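Local coordinates for putative cell surface protein (PDB 4OFQ) that probably acts as an adhesin of the antigen I/II family on the surface of Streptococcus pyogenes, here represented by its C-terminal domain, at residues His247-Ile261 with Ser306-Lys320. Sequence-based numbering, arbitrary orientation.
Sequences HDLYQKDKVLATVDI and SEFGADAFVVVKRIK
Arg318 grips Asp248 side-on: NE and NH2 both donate to the single oxygen OD1, NH2 on its syn lone pair at 2.8 Å, with carboxylate and guanidinium planes 28° apart. The arginine chain, bent at chi2 (64°) and chi3, curls back to lay the guanidinium edge against the acid. Tyr219 holds the other oxygen, OD2, while Thr344 and Thr346 take NH1, so both charged groups are fixed on the buried side of the strand pair. Next to them Val316 CG2 packs on Asp248 CG at 3.6 Å, and farther along Val314 CG1 meets the edge of the Tyr250 ring. At the end of the pair, Lys320 CD lies over one face of the His247 imidazole, a CH-pi contact 4.0 Å from the centroid.

Antiparallel backbone bonds join strands 248-257 and 310-318 throughout, interrupted by a classic beta bulge where Gln251 and Lys252 both face Val315. Val315 O takes a short bond from Gln251 N (2.7 Å) and a weak one from Lys252 N. Gln251 bends at chi2 (-66°) to return NE2 to Leu249 O, which Lys317 N approaches from the opposite face of the carbonyl plane. One water bridges Lys252 NZ and Phe313 O.

On the face bearing Leu256 and Phe313, Leu256 CD1 touches Phe313 CE1 at 4.0 Å. Beyond the strand, Thr258 CG2 rests on the carboxylate of Asp311, which Arg220 pairs with from strand 216-222, and a water links Thr258 OG1 to Asp311 OD1. Val255 and Ala310, on the other face, pack toward Leu292 and Phe294 of strand 289-294. The arrangement is that of the outermost strand of a four-stranded antiparallel sheet, its far end still bonded to segment 272-275 through Val255 and Ala257, in a beta sandwich whose two sheets face each other across a largely apolar interior that also encloses the Asp248-Arg318 pair.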
ATOM      1  N   HIS A 247     -11.537  36.405   4.611  1.00 13.41           N
ATOM      2  CA  HIS A 247     -12.012  36.566   5.991  1.00 17.76           C
ATOM      3  C   HIS A 247     -10.965  36.233   7.058  1.00 15.81           C
ATOM      4  O   HIS A 247     -11.033  36.724   8.191  1.00 13.70           O
ATOM      5  CB  HIS A 247     -13.245  35.688   6.227  1.00 12.60           C
ATOM      6  CG  HIS A 247     -14.458  36.120   5.467  1.00 14.33           C
ATOM      7  ND1 HIS A 247     -14.578  35.956   4.104  1.00 13.11           N
ATOM      8  CD2 HIS A 247     -15.608  36.707   5.879  1.00 13.01           C
ATOM      9  CE1 HIS A 247     -15.747  36.430   3.706  1.00 15.56           C
ATOM     10  NE2 HIS A 247     -16.395  36.884   4.765  1.00 14.26           N
ATOM     11  N   ASP A 248     -10.017  35.378   6.704  1.00 16.06           N
ATOM     12  CA  ASP A 248      -8.992  34.921   7.647  1.00 15.49           C
ATOM     13  C   ASP A 248      -7.648  35.447   7.181  1.00 17.11           C
ATOM     14  O   ASP A 248      -7.212  35.162   6.066  1.00 18.36           O
ATOM     15  CB  ASP A 248      -8.906  33.397   7.685  1.00 13.82           C
ATOM     16  CG  ASP A 248      -9.957  32.746   8.578  1.00 15.58           C
ATOM     17  OD1 ASP A 248     -10.621  33.447   9.367  1.00 14.02           O
ATOM     18  OD2 ASP A 248     -10.112  31.505   8.473  1.00 13.59           O
ATOM     19  N   LEU A 249      -6.985  36.219   8.027  1.00 13.27           N
ATOM     20  CA  LEU A 249      -5.676  36.739   7.660  1.00 17.84           C
ATOM     21  C   LEU A 249      -4.589  35.976   8.421  1.00 19.18           C
ATOM     22  O   LEU A 249      -4.458  36.121   9.639  1.00 19.98           O
ATOM     23  CB  LEU A 249      -5.612  38.241   7.947  1.00 17.18           C
ATOM     24  CG  LEU A 249      -4.274  38.963   7.759  1.00 25.72           C
ATOM     25  CD1 LEU A 249      -3.903  39.074   6.289  1.00 31.21           C
ATOM     26  CD2 LEU A 249      -4.334  40.325   8.412  1.00 28.26           C
ATOM     27  N   TYR A 250      -3.832  35.156   7.694  1.00 14.53           N
ATOM     28  CA  TYR A 250      -2.726  34.377   8.258  1.00 17.64           C
ATOM     29  C   TYR A 250      -1.775  35.221   9.107  1.00 17.96           C
ATOM     30  O   TYR A 250      -1.339  36.298   8.689  1.00 17.54           O
ATOM     31  CB  TYR A 250      -1.944  33.675   7.138  1.00 21.09           C
ATOM     32  CG  TYR A 250      -0.755  32.860   7.602  1.00 20.14           C
ATOM     33  CD1 TYR A 250      -0.907  31.551   8.034  1.00 18.24           C
ATOM     34  CD2 TYR A 250       0.525  33.392   7.583  1.00 22.10           C
ATOM     35  CE1 TYR A 250       0.189  30.801   8.456  1.00 18.26           C
ATOM     36  CE2 TYR A 250       1.627  32.649   7.999  1.00 14.85           C
ATOM     37  CZ  TYR A 250       1.449  31.360   8.430  1.00 13.52           C
ATOM     38  OH  TYR A 250       2.543  30.635   8.837  1.00 15.47           O
ATOM     39  N   GLN A 251      -1.463  34.723  10.301  1.00 14.35           N
ATOM     40  CA  GLN A 251      -0.518  35.393  11.195  1.00 18.25           C
ATOM     41  C   GLN A 251       0.769  34.585  11.335  1.00 17.48           C
ATOM     42  O   GLN A 251       1.855  35.093  11.070  1.00 17.09           O
ATOM     43  CB  GLN A 251      -1.137  35.617  12.575  1.00 16.62           C
ATOM     44  CG  GLN A 251      -2.409  36.454  12.562  1.00 21.96           C
ATOM     45  CD  GLN A 251      -2.142  37.874  12.126  1.00 22.69           C
ATOM     46  OE1 GLN A 251      -1.321  38.571  12.730  1.00 22.05           O
ATOM     47  NE2 GLN A 251      -2.819  38.313  11.061  1.00 23.21           N
ATOM     48  N   LYS A 252       0.642  33.328  11.742  1.00 18.10           N
ATOM     49  CA  LYS A 252       1.818  32.499  11.997  1.00 15.93           C
ATOM     50  C   LYS A 252       1.424  31.035  12.135  1.00 13.88           C
ATOM     51  O   LYS A 252       0.245  30.711  12.275  1.00 15.93           O
ATOM     52  CB  LYS A 252       2.509  32.965  13.281  1.00 15.79           C
ATOM     53  CG  LYS A 252       1.823  32.486  14.551  1.00 22.55           C
ATOM     54  CD  LYS A 252       2.669  32.793  15.779  1.00 31.30           C
ATOM     55  CE  LYS A 252       2.492  31.740  16.857  1.00 33.50           C
ATOM     56  NZ  LYS A 252       2.921  30.384  16.425  1.00 28.32           N
ATOM     57  N   ASP A 253       2.406  30.138  12.089  1.00 13.90           N
ATOM     58  CA  ASP A 253       2.099  28.744  12.374  1.00 11.99           C
ATOM     59  C   ASP A 253       3.056  28.154  13.393  1.00 12.47           C
ATOM     60  O   ASP A 253       3.975  28.830  13.878  1.00 13.74           O
ATOM     61  CB  ASP A 253       2.070  27.900  11.097  1.00 11.27           C
ATOM     62  CG  ASP A 253       3.440  27.772  10.447  1.00 15.81           C
ATOM     63  OD1 ASP A 253       4.412  28.385  10.942  1.00 21.70           O
ATOM     64  OD2 ASP A 253       3.551  27.055   9.428  1.00 17.09           O
ATOM     65  N   LYS A 254       2.810  26.896  13.727  1.00 16.62           N
ATOM     66  CA  LYS A 254       3.696  26.121  14.586  1.00 14.37           C
ATOM     67  C   LYS A 254       3.447  24.660  14.236  1.00 13.98           C
ATOM     68  O   LYS A 254       2.350  24.304  13.805  1.00 13.10           O
ATOM     69  CB  LYS A 254       3.363  26.379  16.063  1.00 17.03           C
ATOM     70  CG  LYS A 254       4.187  25.552  17.039  1.00 24.17           C
ATOM     71  CD  LYS A 254       4.056  26.045  18.485  1.00 29.14           C
ATOM     72  CE  LYS A 254       2.622  25.973  18.981  1.00 27.35           C
ATOM     73  NZ  LYS A 254       2.518  26.296  20.443  1.00 28.06           N
ATOM     74  N   VAL A 255       4.452  23.813  14.400  1.00 12.27           N
ATOM     75  CA  VAL A 255       4.258  22.386  14.135  1.00 10.59           C
ATOM     76  C   VAL A 255       4.930  21.558  15.242  1.00 11.18           C
ATOM     77  O   VAL A 255       6.096  21.805  15.589  1.00 13.10           O
ATOM     78  CB  VAL A 255       4.789  22.003  12.727  1.00 10.41           C
ATOM     79  CG1 VAL A 255       6.241  22.447  12.562  1.00 11.99           C
ATOM     80  CG2 VAL A 255       4.647  20.492  12.495  1.00 11.29           C
ATOM     81  N   LEU A 256       4.182  20.621  15.828  1.00 10.71           N
ATOM     82  CA  LEU A 256       4.660  19.867  16.988  1.00 13.77           C
ATOM     83  C   LEU A 256       4.592  18.363  16.761  1.00 13.35           C
ATOM     84  O   LEU A 256       3.655  17.860  16.143  1.00 11.49           O
ATOM     85  CB  LEU A 256       3.815  20.188  18.221  1.00 13.69           C
ATOM     86  CG  LEU A 256       3.708  21.659  18.612  1.00 16.22           C
ATOM     87  CD1 LEU A 256       2.760  21.834  19.793  1.00 21.13           C
ATOM     88  CD2 LEU A 256       5.085  22.186  18.941  1.00 13.62           C
ATOM     89  N   ALA A 257       5.562  17.640  17.296  1.00 13.42           N
ATOM     90  CA  ALA A 257       5.508  16.182  17.235  1.00 15.97           C
ATOM     91  C   ALA A 257       4.347  15.694  18.092  1.00 13.96           C
ATOM     92  O   ALA A 257       4.135  16.198  19.196  1.00 13.83           O
ATOM     93  CB  ALA A 257       6.826  15.577  17.710  1.00 16.86           C
ATOM     94  N   THR A 258       3.572  14.738  17.576  1.00 13.08           N
ATOM     95  CA  THR A 258       2.482  14.156  18.359  1.00 15.84           C
ATOM     96  C   THR A 258       2.783  12.753  18.889  1.00 17.41           C
ATOM     97  O   THR A 258       1.955  12.155  19.582  1.00 15.16           O
ATOM     98  CB  THR A 258       1.166  14.131  17.565  1.00 16.07           C
ATOM     99  OG1 THR A 258       1.408  13.589  16.265  1.00 16.46           O
ATOM    100  CG2 THR A 258       0.612  15.541  17.421  1.00 16.70           C
ATOM    101  N   VAL A 259       3.962  12.230  18.553  1.00 12.28           N
ATOM    102  CA  VAL A 259       4.468  10.976  19.105  1.00 15.65           C
ATOM    103  C   VAL A 259       5.972  11.131  19.298  1.00 14.65           C
ATOM    104  O   VAL A 259       6.566  12.043  18.731  1.00 15.81           O
ATOM    105  CB  VAL A 259       4.270   9.784  18.138  1.00 18.13           C
ATOM    106  CG1 VAL A 259       2.786   9.480  17.920  1.00 20.60           C
ATOM    107  CG2 VAL A 259       4.980  10.046  16.806  1.00 17.97           C
ATOM    108  N   ASP A 260       6.584  10.257  20.090  1.00 15.26           N
ATOM    109  CA  ASP A 260       8.039  10.174  20.134  1.00 23.12           C
ATOM    110  C   ASP A 260       8.563   9.645  18.794  1.00 25.51           C
ATOM    111  O   ASP A 260       8.086   8.625  18.290  1.00 24.63           O
ATOM    112  CB  ASP A 260       8.519   9.238  21.248  1.00 23.39           C
ATOM    113  CG  ASP A 260       8.263   9.781  22.640  1.00 28.12           C
ATOM    114  OD1 ASP A 260       8.028  10.998  22.809  1.00 23.71           O
ATOM    115  OD2 ASP A 260       8.316   8.968  23.584  1.00 36.58           O
ATOM    116  N   ILE A 261       9.547  10.338  18.230  1.00 18.03           N
ATOM    117  CA  ILE A 261      10.102   9.996  16.920  1.00 17.77           C
ATOM    118  C   ILE A 261      11.564   9.575  17.058  1.00 18.61           C
ATOM    119  O   ILE A 261      12.385  10.331  17.573  1.00 24.66           O
ATOM    120  CB  ILE A 261      10.004  11.189  15.936  1.00 18.29           C
ATOM    121  CG1 ILE A 261       8.546  11.628  15.772  1.00 16.88           C
ATOM    122  CG2 ILE A 261      10.609  10.829  14.569  1.00 13.97           C
ATOM    123  CD1 ILE A 261       8.390  13.019  15.171  1.00 17.45           C
ATOM    124  N   SER A 306       9.645   3.183  14.350  1.00 20.07           N
ATOM    125  CA  SER A 306       9.151   4.391  15.017  1.00 16.22           C
ATOM    126  C   SER A 306       7.879   4.929  14.382  1.00 16.52           C
ATOM    127  O   SER A 306       7.748   4.959  13.157  1.00 15.12           O
ATOM    128  CB  SER A 306      10.206   5.505  14.990  1.00 20.62           C
ATOM    129  OG  SER A 306       9.688   6.712  15.556  1.00 19.13           O
ATOM    130  N   GLU A 307       6.942   5.360  15.216  1.00 13.99           N
ATOM    131  CA  GLU A 307       5.781   6.096  14.712  1.00 14.17           C
ATOM    132  C   GLU A 307       6.222   7.468  14.219  1.00 12.19           C
ATOM    133  O   GLU A 307       7.316   7.923  14.550  1.00 15.08           O
ATOM    134  CB  GLU A 307       4.730   6.274  15.809  1.00 15.38           C
ATOM    135  CG  GLU A 307       4.091   4.981  16.279  1.00 23.06           C
ATOM    136  CD  GLU A 307       2.852   5.215  17.134  1.00 29.08           C
ATOM    137  OE1 GLU A 307       2.871   6.150  17.958  1.00 30.94           O
ATOM    138  OE2 GLU A 307       1.859   4.466  16.972  1.00 38.24           O
ATOM    139  N   PHE A 308       5.375   8.129  13.434  1.00 11.90           N
ATOM    140  CA  PHE A 308       5.631   9.517  13.051  1.00 15.68           C
ATOM    141  C   PHE A 308       4.317  10.271  12.975  1.00 18.14           C
ATOM    142  O   PHE A 308       3.356   9.804  12.369  1.00 13.26           O
ATOM    143  CB  PHE A 308       6.389   9.620  11.712  1.00 13.22           C
ATOM    144  CG  PHE A 308       6.690  11.046  11.295  1.00 14.85           C
ATOM    145  CD1 PHE A 308       7.810  11.709  11.781  1.00 15.21           C
ATOM    146  CD2 PHE A 308       5.839  11.730  10.439  1.00 11.72           C
ATOM    147  CE1 PHE A 308       8.086  13.023  11.412  1.00 16.39           C
ATOM    148  CE2 PHE A 308       6.101  13.046  10.067  1.00  9.63           C
ATOM    149  CZ  PHE A 308       7.239  13.692  10.556  1.00 19.34           C
ATOM    150  N   GLY A 309       4.262  11.439  13.601  1.00 11.58           N
ATOM    151  CA  GLY A 309       3.075  12.265  13.476  1.00 10.59           C
ATOM    152  C   GLY A 309       3.339  13.683  13.943  1.00 10.02           C
ATOM    153  O   GLY A 309       4.197  13.907  14.806  1.00 12.85           O
ATOM    154  N   ALA A 310       2.609  14.632  13.373  1.00 11.16           N
ATOM    155  CA  ALA A 310       2.729  16.025  13.787  1.00 10.59           C
ATOM    156  C   ALA A 310       1.399  16.736  13.605  1.00 14.14           C
ATOM    157  O   ALA A 310       0.603  16.359  12.732  1.00  9.49           O
ATOM    158  CB  ALA A 310       3.820  16.725  12.977  1.00 10.71           C
ATOM    159  N   ASP A 311       1.167  17.752  14.436  1.00 13.18           N
ATOM    160  CA  ASP A 311       0.030  18.656  14.275  1.00  9.71           C
ATOM    161  C   ASP A 311       0.551  20.033  13.908  1.00 13.19           C
ATOM    162  O   ASP A 311       1.578  20.484  14.441  1.00  9.73           O
ATOM    163  CB  ASP A 311      -0.769  18.801  15.571  1.00  8.42           C
ATOM    164  CG  ASP A 311      -1.590  17.576  15.898  1.00 16.51           C
ATOM    165  OD1 ASP A 311      -1.647  16.642  15.062  1.00 13.15           O
ATOM    166  OD2 ASP A 311      -2.166  17.548  17.005  1.00 18.28           O
ATOM    167  N   ALA A 312      -0.161  20.703  13.006  1.00  9.81           N
ATOM    168  CA  ALA A 312       0.139  22.090  12.687  1.00 13.28           C
ATOM    169  C   ALA A 312      -0.914  22.994  13.317  1.00 13.82           C
ATOM    170  O   ALA A 312      -2.099  22.659  13.341  1.00 14.35           O
ATOM    171  CB  ALA A 312       0.184  22.293  11.182  1.00 13.94           C
ATOM    172  N   PHE A 313      -0.477  24.129  13.850  1.00 12.45           N
ATOM    173  CA  PHE A 313      -1.408  25.114  14.387  1.00 12.19           C
ATOM    174  C   PHE A 313      -1.241  26.390  13.608  1.00 12.83           C
ATOM    175  O   PHE A 313      -0.155  26.977  13.590  1.00 14.37           O
ATOM    176  CB  PHE A 313      -1.139  25.383  15.865  1.00 11.74           C
ATOM    177  CG  PHE A 313      -1.370  24.192  16.737  1.00 14.58           C
ATOM    178  CD1 PHE A 313      -0.396  23.223  16.874  1.00 14.70           C
ATOM    179  CD2 PHE A 313      -2.584  24.017  17.386  1.00 16.67           C
ATOM    180  CE1 PHE A 313      -0.612  22.106  17.669  1.00 16.20           C
ATOM    181  CE2 PHE A 313      -2.801  22.910  18.186  1.00 16.52           C
ATOM    182  CZ  PHE A 313      -1.811  21.952  18.325  1.00 11.17           C
ATOM    183  N   VAL A 314      -2.330  26.836  12.996  1.00 10.70           N
ATOM    184  CA  VAL A 314      -2.296  27.992  12.120  1.00 12.86           C
ATOM    185  C   VAL A 314      -3.125  29.111  12.733  1.00  9.45           C
ATOM    186  O   VAL A 314      -4.324  28.940  12.971  1.00  9.16           O
ATOM    187  CB  VAL A 314      -2.840  27.629  10.718  1.00 11.44           C
ATOM    188  CG1 VAL A 314      -2.918  28.863   9.838  1.00 12.91           C
ATOM    189  CG2 VAL A 314      -1.948  26.571  10.079  1.00 14.25           C
ATOM    190  N   VAL A 315      -2.474  30.243  12.993  1.00 11.84           N
ATOM    191  CA  VAL A 315      -3.105  31.367  13.674  1.00 13.86           C
ATOM    192  C   VAL A 315      -3.510  32.415  12.644  1.00 14.97           C
ATOM    193  O   VAL A 315      -2.688  32.821  11.829  1.00 12.06           O
ATOM    194  CB  VAL A 315      -2.152  31.995  14.701  1.00 22.44           C
ATOM    195  CG1 VAL A 315      -2.776  33.213  15.317  1.00 19.57           C
ATOM    196  CG2 VAL A 315      -1.789  30.977  15.787  1.00 20.95           C
ATOM    197  N   VAL A 316      -4.785  32.820  12.661  1.00 11.68           N
ATOM    198  CA  VAL A 316      -5.291  33.829  11.736  1.00 13.69           C
ATOM    199  C   VAL A 316      -6.032  34.933  12.492  1.00 14.35           C
ATOM    200  O   VAL A 316      -6.458  34.741  13.631  1.00 14.23           O
ATOM    201  CB  VAL A 316      -6.244  33.220  10.656  1.00 14.73           C
ATOM    202  CG1 VAL A 316      -5.579  32.033   9.956  1.00 13.84           C
ATOM    203  CG2 VAL A 316      -7.574  32.792  11.283  1.00 10.12           C
ATOM    204  N   LYS A 317      -6.161  36.092  11.856  1.00 15.68           N
ATOM    205  CA  LYS A 317      -6.976  37.183  12.380  1.00 14.02           C
ATOM    206  C   LYS A 317      -8.257  37.284  11.537  1.00 16.88           C
ATOM    207  O   LYS A 317      -8.211  37.206  10.305  1.00 14.69           O
ATOM    208  CB  LYS A 317      -6.189  38.490  12.333  1.00 17.25           C
ATOM    209  CG  LYS A 317      -6.990  39.738  12.632  1.00 24.89           C
ATOM    210  CD  LYS A 317      -6.113  40.973  12.451  1.00 34.85           C
ATOM    211  CE  LYS A 317      -6.843  42.261  12.793  1.00 40.37           C
ATOM    212  NZ  LYS A 317      -5.941  43.445  12.624  1.00 40.11           N
ATOM    213  N   ARG A 318      -9.396  37.424  12.205  1.00 14.04           N
ATOM    214  CA  ARG A 318     -10.671  37.473  11.506  1.00 13.66           C
ATOM    215  C   ARG A 318     -10.913  38.911  11.079  1.00 15.61           C
ATOM    216  O   ARG A 318     -11.064  39.808  11.915  1.00 16.00           O
ATOM    217  CB  ARG A 318     -11.807  36.958  12.396  1.00 16.27           C
ATOM    218  CG  ARG A 318     -13.211  37.128  11.801  1.00 13.99           C
ATOM    219  CD  ARG A 318     -13.419  36.301  10.528  1.00 11.87           C
ATOM    220  NE  ARG A 318     -12.795  34.981  10.570  1.00 10.91           N
ATOM    221  CZ  ARG A 318     -13.346  33.893  11.105  1.00 12.94           C
ATOM    222  NH1 ARG A 318     -14.550  33.947  11.672  1.00 10.38           N
ATOM    223  NH2 ARG A 318     -12.684  32.742  11.069  1.00 10.55           N
ATOM    224  N   ILE A 319     -10.933  39.132   9.771  1.00 15.94           N
ATOM    225  CA  ILE A 319     -10.902  40.496   9.249  1.00 21.93           C
ATOM    226  C   ILE A 319     -12.198  40.971   8.590  1.00 16.43           C
ATOM    227  O   ILE A 319     -12.314  42.140   8.248  1.00 21.31           O
ATOM    228  CB  ILE A 319      -9.729  40.706   8.258  1.00 21.93           C
ATOM    229  CG1 ILE A 319      -9.777  39.672   7.130  1.00 20.36           C
ATOM    230  CG2 ILE A 319      -8.398  40.633   8.990  1.00 22.79           C
ATOM    231  CD1 ILE A 319      -9.041  40.103   5.873  1.00 25.84           C
ATOM    232  N   LYS A 320     -13.167  40.077   8.417  1.00 15.38           N
ATOM    233  CA  LYS A 320     -14.398  40.433   7.705  1.00 21.70           C
ATOM    234  C   LYS A 320     -15.595  39.636   8.223  1.00 16.92           C
ATOM    235  O   LYS A 320     -15.447  38.504   8.663  1.00 15.69           O
ATOM    236  CB  LYS A 320     -14.203  40.184   6.207  1.00 24.11           C
ATOM    237  CG  LYS A 320     -15.333  40.646   5.302  1.00 24.90           C
ATOM    238  CD  LYS A 320     -15.008  40.328   3.843  1.00 31.78           C
ATOM    239  CE  LYS A 320     -16.244  40.418   2.959  1.00 36.10           C
ATOM    240  NZ  LYS A 320     -16.850  41.775   2.958  1.00 42.77           N
TER
HETATM  241  O   HOH W   1       0.731  28.618  16.087  1.00 18.46           O
HETATM  242  O   HOH W   2      -1.006  13.924  15.015  1.00 13.86           O